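Long-range contacts in dehydrogenase (Chromobacterium violaceum, PDB 3Q2I), which probably catalyses the NAD-dependent oxidation of the sugar ring of UDP-GlcNAcA, an early step on the way to 2,3-diacetamido-2,3-dideoxy-D-mannuronic acid: residues F29-E33 / A55-T59; M108-W112 / G328-E333; L141-K145 / L198-L202; A147-F153 / F279-M285; V209-T213 / A337-A342. All blocks are in the same frame, centred on the assembly; numbering follows the deposited sequence.

Contact 1 of 5, residues F29-E33 / A55-T59; sequences FGALE and AVERT
Phe29 and Thr59 make the tight half of this contact. The methyl CG2 of Thr59 sits squarely over one face of the Phe29 ring, 3.8 Å from its centroid and 11° off the normal, a clean CH-pi contact. The Thr59 hydroxyl is turned back into its own helix, where OG1 donates to Ala55 O; that torsion (chi1 62°) leaves the methyl facing the ring. Farther out on the ring, Phe29 CZ meets Ala55 CB at 3.7 Å. Leu18 and Leu41 of the sheet below also pack on Phe29.

The outer half is polar and more exposed. Arg58 reaches across with its chain extended and grips Glu33 side-on: NE donates to OE2 at 2.9 Å, the acceptor lying nearly in the guanidinium plane, and NH1 donates to OE1 at 2.9 Å, a more tilted bond. Both carboxylate oxygens are met on their syn sides. One guanidinium face rests on Phe29 CB, 3.5 Å from Arg58 CZ, so the guanidinium packs on the root of the Phe29 side chain. The segments run nearly parallel, axes 21° apart and 12.0 Å at closest, as expected for neighbouring helices on one side of the parallel sheet in an NAD-binding Rossmann fold.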
# COMPACT_ATOMS: atom_id res chain seq x y z
N PHE A 29 -32.82 -2.35 -38.20
CA PHE A 29 -33.83 -2.22 -39.29
C PHE A 29 -34.18 -3.60 -39.88
O PHE A 29 -35.37 -3.97 -40.00
CB PHE A 29 -33.36 -1.26 -40.40
CG PHE A 29 -33.07 0.17 -39.95
CD1 PHE A 29 -33.63 0.71 -38.80
CD2 PHE A 29 -32.17 0.95 -40.67
CE1 PHE A 29 -33.35 2.02 -38.43
CE2 PHE A 29 -31.87 2.26 -40.31
CZ PHE A 29 -32.46 2.81 -39.16
N GLY A 30 -33.18 -4.38 -40.26
CA GLY A 30 -33.39 -5.72 -40.78
C GLY A 30 -34.21 -6.57 -39.82
O GLY A 30 -35.15 -7.27 -40.22
N ALA A 31 -33.86 -6.52 -38.54
CA ALA A 31 -34.55 -7.31 -37.54
C ALA A 31 -36.02 -6.94 -37.47
O ALA A 31 -36.88 -7.82 -37.33
CB ALA A 31 -33.88 -7.14 -36.17
N LEU A 32 -36.28 -5.65 -37.48
CA LEU A 32 -37.63 -5.12 -37.36
C LEU A 32 -38.44 -5.44 -38.63
O LEU A 32 -39.62 -5.81 -38.53
CB LEU A 32 -37.62 -3.62 -37.11
CG LEU A 32 -37.36 -3.29 -35.63
CD1 LEU A 32 -36.77 -1.90 -35.53
CD2 LEU A 32 -38.64 -3.42 -34.84
N GLU A 33 -37.78 -5.33 -39.78
CA GLU A 33 -38.40 -5.77 -41.06
C GLU A 33 -38.86 -7.21 -41.00
O GLU A 33 -39.99 -7.52 -41.39
CB GLU A 33 -37.46 -5.56 -42.26
CG GLU A 33 -37.51 -4.12 -42.74
CD GLU A 33 -36.25 -3.71 -43.48
OE1 GLU A 33 -35.50 -4.62 -43.89
OE2 GLU A 33 -36.01 -2.49 -43.62
N ALA A 55 -32.20 6.64 -43.28
CA ALA A 55 -33.02 5.77 -42.43
C ALA A 55 -34.52 6.00 -42.69
O ALA A 55 -35.30 5.02 -42.78
CB ALA A 55 -32.71 6.03 -40.93
N VAL A 56 -34.91 7.26 -42.78
CA VAL A 56 -36.34 7.56 -43.02
C VAL A 56 -36.81 6.99 -44.37
O VAL A 56 -37.90 6.42 -44.49
CB VAL A 56 -36.59 9.07 -42.97
CG1 VAL A 56 -37.90 9.45 -43.73
CG2 VAL A 56 -36.53 9.63 -41.56
N GLU A 57 -35.97 7.10 -45.38
CA GLU A 57 -36.32 6.58 -46.69
C GLU A 57 -36.34 5.06 -46.72
O GLU A 57 -37.27 4.46 -47.27
CB GLU A 57 -35.46 7.27 -47.75
CG GLU A 57 -35.59 8.80 -47.60
CD GLU A 57 -34.71 9.62 -48.52
OE1 GLU A 57 -33.54 9.20 -48.77
OE2 GLU A 57 -35.17 10.71 -48.97
N ARG A 58 -35.43 4.41 -46.00
CA ARG A 58 -35.46 2.96 -45.92
C ARG A 58 -36.66 2.40 -45.14
O ARG A 58 -37.19 1.35 -45.48
CB ARG A 58 -34.17 2.39 -45.31
CG ARG A 58 -34.08 0.88 -45.43
CD ARG A 58 -33.18 0.27 -44.36
NE ARG A 58 -33.53 -1.09 -43.98
CZ ARG A 58 -32.63 -2.05 -43.76
NH1 ARG A 58 -33.00 -3.27 -43.40
NH2 ARG A 58 -31.35 -1.79 -43.94
N THR A 59 -37.02 3.05 -44.03
CA THR A 59 -37.88 2.38 -43.03
C THR A 59 -39.29 2.95 -43.06
O THR A 59 -40.21 2.30 -42.56
CB THR A 59 -37.34 2.67 -41.60
OG1 THR A 59 -37.39 4.07 -41.35
CG2 THR A 59 -35.92 2.14 -41.46

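Contact 2 of 5, residues M108-W112 / G328-E333; sequences MATRW and GLKSLE
The indole of Trp112 meets Glu333 on one face: Glu333 CG stands over the six-membered ring, 4.2 Å from its centroid, while CB comes to 3.4 Å from Trp112 CH2. The carboxylate of Glu333 is turned almost parallel to the indole, planes 10° apart. At the ring edge, near its plane, lie the carbonyl Leu329 O, 3.6 Å from Trp112 CZ3, and Leu332 CG. With its CG anti to the backbone N (chi1 -178°), Trp112 swings the six-membered ring over to the helix, and its NE1 is hydrogen-bonded to Asp353 near the C terminus. Glu333 OE1 accepts from the backbone N of Leu352, so the same tail holds both partners.

Leu332 fills the middle. Its CD2 touches Trp112 CE3 at 3.8 Å and also reaches the CB of Ala109, while CD1 lies 3.5 Å from Ala109 O, a buried carbonyl with no hydrogen-bonding partner. Met108 closes the other end, its SD 3.4 Å from Gly328 C and its CE against Leu329 CD2. The loop 108-112 leads from strand 101-104 of the Rossmann sheet into helix 112-125, whose Met118 and Val119 also pack on Met108, and here it lies against helix 325-344 of the C-terminal domain.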
# COMPACT_ATOMS: atom_id res chain seq x y z
N MET A 108 -23.68 -1.11 -22.29
CA MET A 108 -24.69 -0.21 -21.78
C MET A 108 -24.15 1.15 -21.34
O MET A 108 -24.83 2.16 -21.40
CB MET A 108 -25.55 -0.83 -20.68
CG MET A 108 -24.70 -1.09 -19.42
SD MET A 108 -25.48 -2.24 -18.22
CE MET A 108 -26.89 -1.28 -17.71
N ALA A 109 -22.89 1.15 -20.87
CA ALA A 109 -22.24 2.39 -20.45
C ALA A 109 -20.74 2.21 -20.62
O ALA A 109 -20.29 1.08 -20.87
CB ALA A 109 -22.56 2.74 -18.95
N THR A 110 -20.00 3.31 -20.45
CA THR A 110 -18.52 3.23 -20.53
C THR A 110 -17.91 3.48 -19.14
O THR A 110 -16.69 3.40 -19.00
CB THR A 110 -17.94 4.23 -21.50
OG1 THR A 110 -18.34 5.57 -21.16
CG2 THR A 110 -18.38 3.94 -22.97
N ARG A 111 -18.74 3.87 -18.20
CA ARG A 111 -18.33 4.22 -16.81
C ARG A 111 -19.29 3.60 -15.84
O ARG A 111 -20.52 3.48 -16.11
CB ARG A 111 -18.29 5.74 -16.58
CG ARG A 111 -17.15 6.36 -17.34
CD ARG A 111 -17.45 7.75 -17.85
NE ARG A 111 -16.25 8.35 -18.43
CZ ARG A 111 -16.17 9.64 -18.69
NH1 ARG A 111 -17.22 10.42 -18.48
NH2 ARG A 111 -15.07 10.15 -19.21
N TRP A 112 -18.76 3.14 -14.71
CA TRP A 112 -19.57 2.35 -13.81
C TRP A 112 -20.79 3.12 -13.25
O TRP A 112 -21.93 2.60 -13.30
CB TRP A 112 -18.67 1.86 -12.67
CG TRP A 112 -19.38 0.99 -11.68
CD1 TRP A 112 -19.43 1.20 -10.32
CD2 TRP A 112 -20.09 -0.22 -11.93
NE1 TRP A 112 -20.15 0.19 -9.73
CE2 TRP A 112 -20.53 -0.71 -10.68
CE3 TRP A 112 -20.38 -0.96 -13.09
CZ2 TRP A 112 -21.28 -1.90 -10.57
CZ3 TRP A 112 -21.13 -2.14 -12.98
CH2 TRP A 112 -21.58 -2.59 -11.71
N GLY A 328 -26.90 -6.73 -17.71
CA GLY A 328 -25.83 -6.00 -18.40
C GLY A 328 -24.78 -5.51 -17.39
O GLY A 328 -23.61 -5.42 -17.74
N LEU A 329 -25.18 -5.20 -16.17
CA LEU A 329 -24.20 -4.67 -15.20
C LEU A 329 -23.17 -5.74 -14.87
O LEU A 329 -22.08 -5.36 -14.36
CB LEU A 329 -24.93 -4.29 -13.92
CG LEU A 329 -25.79 -3.02 -13.96
CD1 LEU A 329 -26.51 -2.87 -12.61
CD2 LEU A 329 -24.99 -1.78 -14.29
N LYS A 330 -23.52 -7.03 -15.00
CA LYS A 330 -22.54 -8.07 -14.61
C LYS A 330 -21.29 -7.97 -15.47
O LYS A 330 -20.16 -7.98 -14.92
CB LYS A 330 -23.11 -9.49 -14.65
CG LYS A 330 -24.31 -9.61 -13.73
CD LYS A 330 -24.92 -10.99 -13.90
CE LYS A 330 -26.16 -11.17 -13.09
NZ LYS A 330 -26.72 -12.54 -13.36
N SER A 331 -21.41 -7.88 -16.78
CA SER A 331 -20.19 -7.76 -17.60
C SER A 331 -19.63 -6.36 -17.52
O SER A 331 -18.41 -6.20 -17.64
CB SER A 331 -20.37 -8.25 -19.05
OG SER A 331 -21.10 -7.33 -19.81
N LEU A 332 -20.45 -5.32 -17.39
CA LEU A 332 -19.89 -3.97 -17.25
C LEU A 332 -19.02 -3.94 -16.01
O LEU A 332 -17.93 -3.34 -16.08
CB LEU A 332 -21.00 -2.93 -17.10
CG LEU A 332 -20.55 -1.49 -16.92
CD1 LEU A 332 -19.79 -1.00 -18.16
CD2 LEU A 332 -21.70 -0.57 -16.65
N GLU A 333 -19.47 -4.54 -14.92
CA GLU A 333 -18.67 -4.44 -13.66
C GLU A 333 -17.33 -5.14 -13.89
O GLU A 333 -16.27 -4.64 -13.42
CB GLU A 333 -19.48 -5.15 -12.56
CG GLU A 333 -18.76 -4.99 -11.23
CD GLU A 333 -19.43 -5.80 -10.13
OE1 GLU A 333 -19.53 -5.27 -9.01
OE2 GLU A 333 -19.94 -6.92 -10.40

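Contact 3 of 5, residues L141-K145 / L198-L202; sequences LQLLK and LLDWL
Lys145 and Trp201 both start with CG anti to the backbone N, which sends their side chains into the gap between the two helices. A bend at chi2 of Lys145 (69°) then lays its methylenes over one face of the indole. CD lies 4.1 Å from the centroid of the five-membered ring, and CE is 3.6 Å from Trp201 NE1. The ammonium NZ, at an off-centre cation-pi distance of 4.2 Å from the same centroid, passes on to the backbone and donates to Trp201 O at 2.9 Å. The lysine thus holds the tryptophan by its ring and by its carbonyl.

These helices, 139-149 and 193-203, lie on the large mixed sheet of the C-terminal alpha/beta domain, their axes 47° apart; the second has a wider pi-type turn at 199-202. Leu144 of the first faces Val264 and Val266 on that sheet, and its CD1 meets Leu202 CD1 at 3.9 Å. Leu202 CD2 slips beneath the indole, on the face that Lys145 uses, and touches Lys145 CA at 3.7 Å. At the ring edge, Gln142 NE2 comes to 3.9 Å from Trp201 CZ2, its amide directed to Arg136 O. The Leu141 and Leu198 side chains cross nearly at right angles, Leu141 CD1 to Leu198 CD2 4.1 Å.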
# COMPACT_ATOMS: atom_id res chain seq x y z
N LEU A 141 -22.68 -21.36 -28.29
CA LEU A 141 -22.71 -20.74 -26.95
C LEU A 141 -23.90 -21.25 -26.16
O LEU A 141 -23.76 -21.52 -24.97
CB LEU A 141 -22.76 -19.21 -27.07
CG LEU A 141 -21.45 -18.64 -27.61
CD1 LEU A 141 -21.48 -17.13 -27.66
CD2 LEU A 141 -20.23 -19.14 -26.81
N GLN A 142 -25.02 -21.54 -26.83
CA GLN A 142 -26.11 -22.28 -26.19
C GLN A 142 -25.78 -23.68 -25.73
O GLN A 142 -26.13 -24.05 -24.61
CB GLN A 142 -27.34 -22.25 -27.10
CG GLN A 142 -28.07 -20.91 -27.04
CD GLN A 142 -28.61 -20.56 -25.65
OE1 GLN A 142 -29.33 -21.36 -25.07
NE2 GLN A 142 -28.28 -19.37 -25.12
N LEU A 143 -25.08 -24.47 -26.53
CA LEU A 143 -24.67 -25.77 -26.04
C LEU A 143 -23.75 -25.70 -24.82
O LEU A 143 -23.89 -26.49 -23.90
CB LEU A 143 -23.93 -26.58 -27.13
CG LEU A 143 -24.85 -27.34 -28.09
CD1 LEU A 143 -24.05 -27.84 -29.33
CD2 LEU A 143 -25.38 -28.51 -27.31
N LEU A 144 -22.75 -24.82 -24.89
CA LEU A 144 -21.89 -24.55 -23.74
C LEU A 144 -22.75 -24.18 -22.54
O LEU A 144 -22.56 -24.72 -21.45
CB LEU A 144 -20.97 -23.35 -24.04
CG LEU A 144 -19.62 -23.65 -24.70
CD1 LEU A 144 -18.89 -22.37 -25.03
CD2 LEU A 144 -18.79 -24.60 -23.84
N LYS A 145 -23.67 -23.24 -22.72
CA LYS A 145 -24.50 -22.85 -21.58
C LYS A 145 -25.28 -24.05 -21.00
O LYS A 145 -25.38 -24.24 -19.78
CB LYS A 145 -25.43 -21.70 -21.93
CG LYS A 145 -26.31 -21.25 -20.76
CD LYS A 145 -25.54 -20.54 -19.62
CE LYS A 145 -26.49 -19.94 -18.58
NZ LYS A 145 -25.81 -19.30 -17.40
N LEU A 198 -18.95 -13.75 -21.55
CA LEU A 198 -18.99 -15.17 -21.21
C LEU A 198 -18.45 -15.49 -19.82
O LEU A 198 -18.65 -16.57 -19.28
CB LEU A 198 -18.14 -15.99 -22.22
CG LEU A 198 -18.54 -15.73 -23.71
CD1 LEU A 198 -17.59 -16.40 -24.63
CD2 LEU A 198 -20.02 -16.11 -23.94
N LEU A 199 -17.60 -14.59 -19.30
CA LEU A 199 -16.94 -14.90 -18.05
C LEU A 199 -17.90 -15.11 -16.89
O LEU A 199 -17.78 -16.10 -16.17
CB LEU A 199 -15.86 -13.83 -17.77
CG LEU A 199 -14.77 -13.64 -18.81
CD1 LEU A 199 -13.79 -12.48 -18.50
CD2 LEU A 199 -14.00 -14.95 -18.94
N ASP A 200 -18.81 -14.18 -16.64
CA ASP A 200 -19.82 -14.37 -15.64
C ASP A 200 -20.97 -15.28 -16.15
O ASP A 200 -21.42 -16.16 -15.41
CB ASP A 200 -20.40 -13.00 -15.22
CG ASP A 200 -21.46 -13.13 -14.13
OD1 ASP A 200 -22.64 -13.41 -14.46
OD2 ASP A 200 -21.13 -13.12 -12.93
N TRP A 201 -21.37 -15.12 -17.42
CA TRP A 201 -22.60 -15.81 -17.91
C TRP A 201 -22.34 -17.30 -18.00
O TRP A 201 -23.19 -18.08 -17.55
CB TRP A 201 -22.94 -15.27 -19.30
CG TRP A 201 -24.10 -15.99 -19.91
CD1 TRP A 201 -25.36 -16.10 -19.39
CD2 TRP A 201 -24.13 -16.62 -21.21
NE1 TRP A 201 -26.15 -16.83 -20.27
CE2 TRP A 201 -25.43 -17.15 -21.38
CE3 TRP A 201 -23.19 -16.80 -22.23
CZ2 TRP A 201 -25.80 -17.86 -22.54
CZ3 TRP A 201 -23.57 -17.48 -23.38
CH2 TRP A 201 -24.86 -18.00 -23.52
N LEU A 202 -21.18 -17.72 -18.50
CA LEU A 202 -20.94 -19.17 -18.59
C LEU A 202 -20.30 -19.67 -17.33
O LEU A 202 -20.68 -20.72 -16.84
CB LEU A 202 -20.07 -19.61 -19.75
CG LEU A 202 -20.65 -19.34 -21.14
CD1 LEU A 202 -19.63 -19.77 -22.18
CD2 LEU A 202 -21.93 -20.22 -21.26

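Contact 4 of 5, residues A147-F153 / F279-M285; sequences AMQEKRF and FSEPHAM
Arg152 lays its guanidinium flat on the Phe279 ring, centres 4.0 Å apart and planes at 24°, a stacked cation-pi pair. On the opposite guanidinium face sits His283 CB, 3.3 Å from Arg152 CZ, so the group is sandwiched. Its edge is used as well: NH1 donates to Glu281 O at 3.1 Å, close to the guanidinium plane, and NH2 forms a salt bridge with Asp286. Sandwich and edge bonds together fix the rotation of this buried charge. Met285 comes in from the opposite direction, its CG 3.4 Å from Arg152 NH2 and its SD near Ala147 CB. Phe279 in turn points its edge at the face of Phe153, CZ to CZ 3.7 Å, with the planes at 69°. A water links Arg152 O to Ser280 OG.

Segment 147-153 carries the end of helix 139-149, closed by a Schellman motif at Lys151, while 279-285 leaves strand 273-279, outermost in the sheet within this chain, for helix 289-292. Val264, on the next strand of the sheet, packs under both Phe153 and Phe279.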
# COMPACT_ATOMS: atom_id res chain seq x y z
N ALA A 147 -24.43 -27.21 -21.22
CA ALA A 147 -23.51 -28.09 -20.52
C ALA A 147 -23.24 -27.58 -19.11
O ALA A 147 -23.19 -28.35 -18.18
CB ALA A 147 -22.22 -28.30 -21.32
N MET A 148 -23.09 -26.26 -18.98
CA MET A 148 -22.86 -25.62 -17.68
C MET A 148 -24.07 -25.84 -16.77
O MET A 148 -23.91 -26.30 -15.65
CB MET A 148 -22.65 -24.12 -17.83
CG MET A 148 -21.23 -23.73 -18.13
SD MET A 148 -20.04 -24.58 -17.06
CE MET A 148 -18.63 -24.42 -18.09
N GLN A 149 -25.26 -25.50 -17.25
CA GLN A 149 -26.49 -25.71 -16.45
C GLN A 149 -26.68 -27.15 -15.97
O GLN A 149 -27.18 -27.39 -14.87
CB GLN A 149 -27.74 -25.26 -17.23
CG GLN A 149 -27.84 -23.74 -17.38
CD GLN A 149 -28.77 -23.30 -18.50
OE1 GLN A 149 -29.20 -24.09 -19.33
NE2 GLN A 149 -29.11 -22.02 -18.50
N GLU A 150 -26.28 -28.12 -16.78
CA GLU A 150 -26.36 -29.52 -16.38
C GLU A 150 -25.23 -29.98 -15.46
O GLU A 150 -25.22 -31.12 -15.03
CB GLU A 150 -26.41 -30.42 -17.61
CG GLU A 150 -27.46 -30.00 -18.61
CD GLU A 150 -28.65 -30.92 -18.52
OE1 GLU A 150 -28.81 -31.76 -19.44
OE2 GLU A 150 -29.36 -30.83 -17.49
N LYS A 151 -24.27 -29.10 -15.18
CA LYS A 151 -23.06 -29.46 -14.41
C LYS A 151 -22.21 -30.55 -15.05
O LYS A 151 -21.61 -31.37 -14.36
CB LYS A 151 -23.43 -29.82 -12.97
CG LYS A 151 -24.59 -28.98 -12.46
CD LYS A 151 -24.80 -29.11 -10.96
CE LYS A 151 -25.33 -27.79 -10.40
NZ LYS A 151 -24.60 -27.40 -9.15
N ARG A 152 -22.11 -30.55 -16.37
CA ARG A 152 -21.37 -31.61 -17.04
C ARG A 152 -19.86 -31.56 -16.74
O ARG A 152 -19.18 -32.57 -16.83
CB ARG A 152 -21.64 -31.57 -18.54
CG ARG A 152 -23.12 -31.80 -18.88
CD ARG A 152 -23.26 -31.96 -20.38
NE ARG A 152 -22.68 -33.24 -20.80
CZ ARG A 152 -22.47 -33.56 -22.08
NH1 ARG A 152 -21.92 -34.73 -22.38
NH2 ARG A 152 -22.70 -32.67 -23.04
N PHE A 153 -19.34 -30.39 -16.36
CA PHE A 153 -17.90 -30.30 -16.12
C PHE A 153 -17.52 -30.72 -14.70
O PHE A 153 -16.34 -30.92 -14.38
CB PHE A 153 -17.39 -28.85 -16.34
CG PHE A 153 -17.46 -28.39 -17.77
CD1 PHE A 153 -16.36 -28.53 -18.61
CD2 PHE A 153 -18.57 -27.72 -18.25
CE1 PHE A 153 -16.38 -28.05 -19.91
CE2 PHE A 153 -18.61 -27.26 -19.54
CZ PHE A 153 -17.52 -27.42 -20.39
N PHE A 279 -16.60 -35.28 -22.44
CA PHE A 279 -17.22 -35.36 -21.12
C PHE A 279 -17.16 -36.76 -20.52
O PHE A 279 -17.09 -37.74 -21.28
CB PHE A 279 -18.65 -34.83 -21.16
CG PHE A 279 -18.73 -33.34 -21.38
CD1 PHE A 279 -18.61 -32.46 -20.31
CD2 PHE A 279 -18.91 -32.83 -22.65
CE1 PHE A 279 -18.69 -31.09 -20.53
CE2 PHE A 279 -18.97 -31.47 -22.89
CZ PHE A 279 -18.88 -30.59 -21.79
N SER A 280 -17.20 -36.87 -19.20
CA SER A 280 -17.07 -38.17 -18.54
C SER A 280 -18.30 -39.03 -18.79
O SER A 280 -18.18 -40.25 -18.83
CB SER A 280 -16.79 -38.07 -17.04
OG SER A 280 -17.89 -37.55 -16.33
N GLU A 281 -19.47 -38.39 -18.95
CA GLU A 281 -20.68 -39.08 -19.42
C GLU A 281 -21.44 -38.39 -20.55
O GLU A 281 -21.66 -37.18 -20.53
CB GLU A 281 -21.62 -39.37 -18.26
CG GLU A 281 -21.41 -38.48 -17.06
CD GLU A 281 -21.71 -39.22 -15.79
OE1 GLU A 281 -20.89 -39.14 -14.84
OE2 GLU A 281 -22.75 -39.91 -15.77
N PRO A 282 -21.87 -39.18 -21.55
CA PRO A 282 -22.53 -38.65 -22.74
C PRO A 282 -23.85 -38.02 -22.33
O PRO A 282 -24.30 -38.24 -21.21
CB PRO A 282 -22.76 -39.91 -23.59
CG PRO A 282 -22.87 -41.00 -22.57
CD PRO A 282 -21.79 -40.66 -21.59
N HIS A 283 -24.43 -37.22 -23.22
CA HIS A 283 -25.67 -36.49 -22.97
C HIS A 283 -26.40 -36.35 -24.31
O HIS A 283 -25.77 -36.27 -25.35
CB HIS A 283 -25.36 -35.09 -22.42
CG HIS A 283 -26.56 -34.32 -21.98
ND1 HIS A 283 -27.41 -33.68 -22.87
CD2 HIS A 283 -27.04 -34.03 -20.75
CE1 HIS A 283 -28.38 -33.08 -22.20
NE2 HIS A 283 -28.16 -33.25 -20.91
N ALA A 284 -27.73 -36.29 -24.26
CA ALA A 284 -28.55 -36.05 -25.46
C ALA A 284 -28.01 -34.90 -26.30
O ALA A 284 -27.92 -34.99 -27.53
CB ALA A 284 -30.00 -35.78 -25.05
N MET A 285 -27.60 -33.82 -25.63
CA MET A 285 -27.14 -32.62 -26.33
C MET A 285 -25.92 -32.89 -27.20
O MET A 285 -25.67 -32.14 -28.13
CB MET A 285 -26.87 -31.47 -25.36
CG MET A 285 -25.55 -31.60 -24.63
SD MET A 285 -25.13 -30.19 -23.57
CE MET A 285 -26.26 -30.36 -22.18
O HOH W 1 -19.68 -35.23 -17.21

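Contact 5 of 5, residues V209-T213 / A337-A342; sequences VQAYT and AMYLSA. With NA (sodium ion), chain E.
A sodium ion sits at one end of this strand-helix contact, held by Thr213 through its carbonyl O at 2.4 Å and its hydroxyl OG1 at 2.5 Å, with four waters completing the shell. One of those waters, a more distant ligand, also accepts from Thr213 N and donates to Ala342 O, so the ion's shell reaches the helix. A chi1 of 65° lets Thr213 OG1 and O chelate the one ion.

Farther along, Ser341 OG accepts from Ala211 N at 2.9 Å and itself hydrogen-bonds Arg346 O. Small residues let the segment axes approach to 6.4 Å, 65° apart: Ala342 CA approaches Ala211 O at 3.5 Å, and Ala211 CB lies 3.6 Å from Met338 O. Val209 CG2 packs on Ala337 CB at 3.9 Å. Helix 325-344 thus rests on strand 206-214 of the mixed sheet, which also meets another subunit: Tyr212 OH hydrogen-bonds Ser208 of the third subunit. An all-oxygen shell, mostly water, suits a hard cation such as sodium; its role is not established.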
# COMPACT_ATOMS: atom_id res chain seq x y z
N VAL A 209 -9.89 -9.71 -10.62
CA VAL A 209 -9.11 -9.75 -11.86
C VAL A 209 -7.79 -9.03 -11.65
O VAL A 209 -7.67 -8.14 -10.80
CB VAL A 209 -9.89 -9.08 -13.02
CG1 VAL A 209 -11.22 -9.81 -13.27
CG2 VAL A 209 -10.13 -7.58 -12.73
N GLN A 210 -6.83 -9.35 -12.54
CA GLN A 210 -5.55 -8.62 -12.63
C GLN A 210 -5.27 -8.40 -14.11
O GLN A 210 -5.20 -9.38 -14.85
CB GLN A 210 -4.41 -9.50 -12.10
CG GLN A 210 -4.60 -9.84 -10.66
CD GLN A 210 -3.78 -11.05 -10.20
OE1 GLN A 210 -3.54 -11.22 -9.01
NE2 GLN A 210 -3.36 -11.90 -11.14
N ALA A 211 -5.13 -7.16 -14.57
CA ALA A 211 -5.12 -6.88 -16.00
C ALA A 211 -3.92 -6.04 -16.43
O ALA A 211 -3.36 -5.30 -15.61
CB ALA A 211 -6.44 -6.30 -16.48
N TYR A 212 -3.49 -6.21 -17.70
CA TYR A 212 -2.58 -5.28 -18.35
C TYR A 212 -3.28 -4.89 -19.66
O TYR A 212 -3.89 -5.74 -20.31
CB TYR A 212 -1.24 -5.89 -18.78
CG TYR A 212 -0.31 -6.32 -17.68
CD1 TYR A 212 0.55 -5.39 -17.11
CD2 TYR A 212 -0.18 -7.65 -17.35
CE1 TYR A 212 1.39 -5.78 -16.09
CE2 TYR A 212 0.72 -8.06 -16.35
CZ TYR A 212 1.53 -7.11 -15.79
OH TYR A 212 2.38 -7.46 -14.75
N THR A 213 -3.24 -3.60 -19.97
CA THR A 213 -3.63 -3.20 -21.32
C THR A 213 -2.67 -2.17 -21.89
O THR A 213 -1.88 -1.58 -21.17
CB THR A 213 -5.02 -2.55 -21.30
OG1 THR A 213 -4.99 -1.33 -20.58
CG2 THR A 213 -6.12 -3.46 -20.76
N ALA A 337 -13.74 -3.36 -13.64
CA ALA A 337 -12.68 -3.87 -12.75
C ALA A 337 -11.38 -4.12 -13.54
O ALA A 337 -10.29 -3.79 -13.03
CB ALA A 337 -13.12 -5.19 -12.13
N MET A 338 -11.49 -4.64 -14.77
CA MET A 338 -10.31 -4.87 -15.62
C MET A 338 -9.66 -3.51 -15.93
O MET A 338 -8.42 -3.40 -15.86
CB MET A 338 -10.68 -5.54 -16.97
CG MET A 338 -11.34 -6.89 -16.79
SD MET A 338 -11.80 -7.48 -18.46
CE MET A 338 -12.32 -9.13 -18.06
N TYR A 339 -10.45 -2.49 -16.27
CA TYR A 339 -9.89 -1.16 -16.55
C TYR A 339 -9.22 -0.49 -15.35
O TYR A 339 -8.14 0.06 -15.51
CB TYR A 339 -10.92 -0.26 -17.27
CG TYR A 339 -11.16 -0.57 -18.73
CD1 TYR A 339 -10.43 -1.55 -19.41
CD2 TYR A 339 -12.13 0.15 -19.43
CE1 TYR A 339 -10.66 -1.80 -20.79
CE2 TYR A 339 -12.32 -0.05 -20.80
CZ TYR A 339 -11.57 -1.01 -21.46
OH TYR A 339 -11.75 -1.25 -22.84
N LEU A 340 -9.84 -0.61 -14.18
CA LEU A 340 -9.19 -0.09 -12.96
C LEU A 340 -7.90 -0.88 -12.69
O LEU A 340 -6.90 -0.31 -12.30
CB LEU A 340 -10.15 -0.24 -11.78
CG LEU A 340 -11.34 0.72 -11.83
CD1 LEU A 340 -12.37 0.23 -10.82
CD2 LEU A 340 -10.84 2.15 -11.56
N SER A 341 -7.95 -2.20 -12.85
CA SER A 341 -6.77 -3.02 -12.53
C SER A 341 -5.62 -2.67 -13.49
O SER A 341 -4.47 -2.53 -13.06
CB SER A 341 -7.17 -4.49 -12.74
OG SER A 341 -5.97 -5.29 -12.55
N ALA A 342 -5.90 -2.55 -14.79
CA ALA A 342 -4.87 -2.20 -15.76
C ALA A 342 -4.32 -0.81 -15.51
O ALA A 342 -3.13 -0.56 -15.69
CB ALA A 342 -5.44 -2.26 -17.18
NA NA E . -3.01 0.00 -19.72
O HOH W 2 -1.90 -1.91 -17.87
O HOH W 3 -1.37 0.91 -19.02
O HOH W 4 -4.68 1.53 -18.62
O HOH W 5 -3.88 1.26 -21.51

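Overall arrangement
From the N terminus, contact 1 closes a short loop within the Rossmann domain, joining two helices on one side of its parallel sheet, before any other contact opens. Contact 2 then opens at 108-112 and closes only at 328-333, tying that domain to the long C-terminal helix; contacts 3 and 4 nest inside its loop. Those two cross each other, share helix 139-149 and touch, contact 4 lying at the 273-279 side of the mixed sheet. Contact 5 crosses contacts 2 and 4, and shares helix 325-344 with contact 2. Leu199 of contact 3 packs on Met338 of contact 5, so helices 193-203 and 325-344 touch beside the mixed sheet. Contacts 4 and 5 both reach the third subunit.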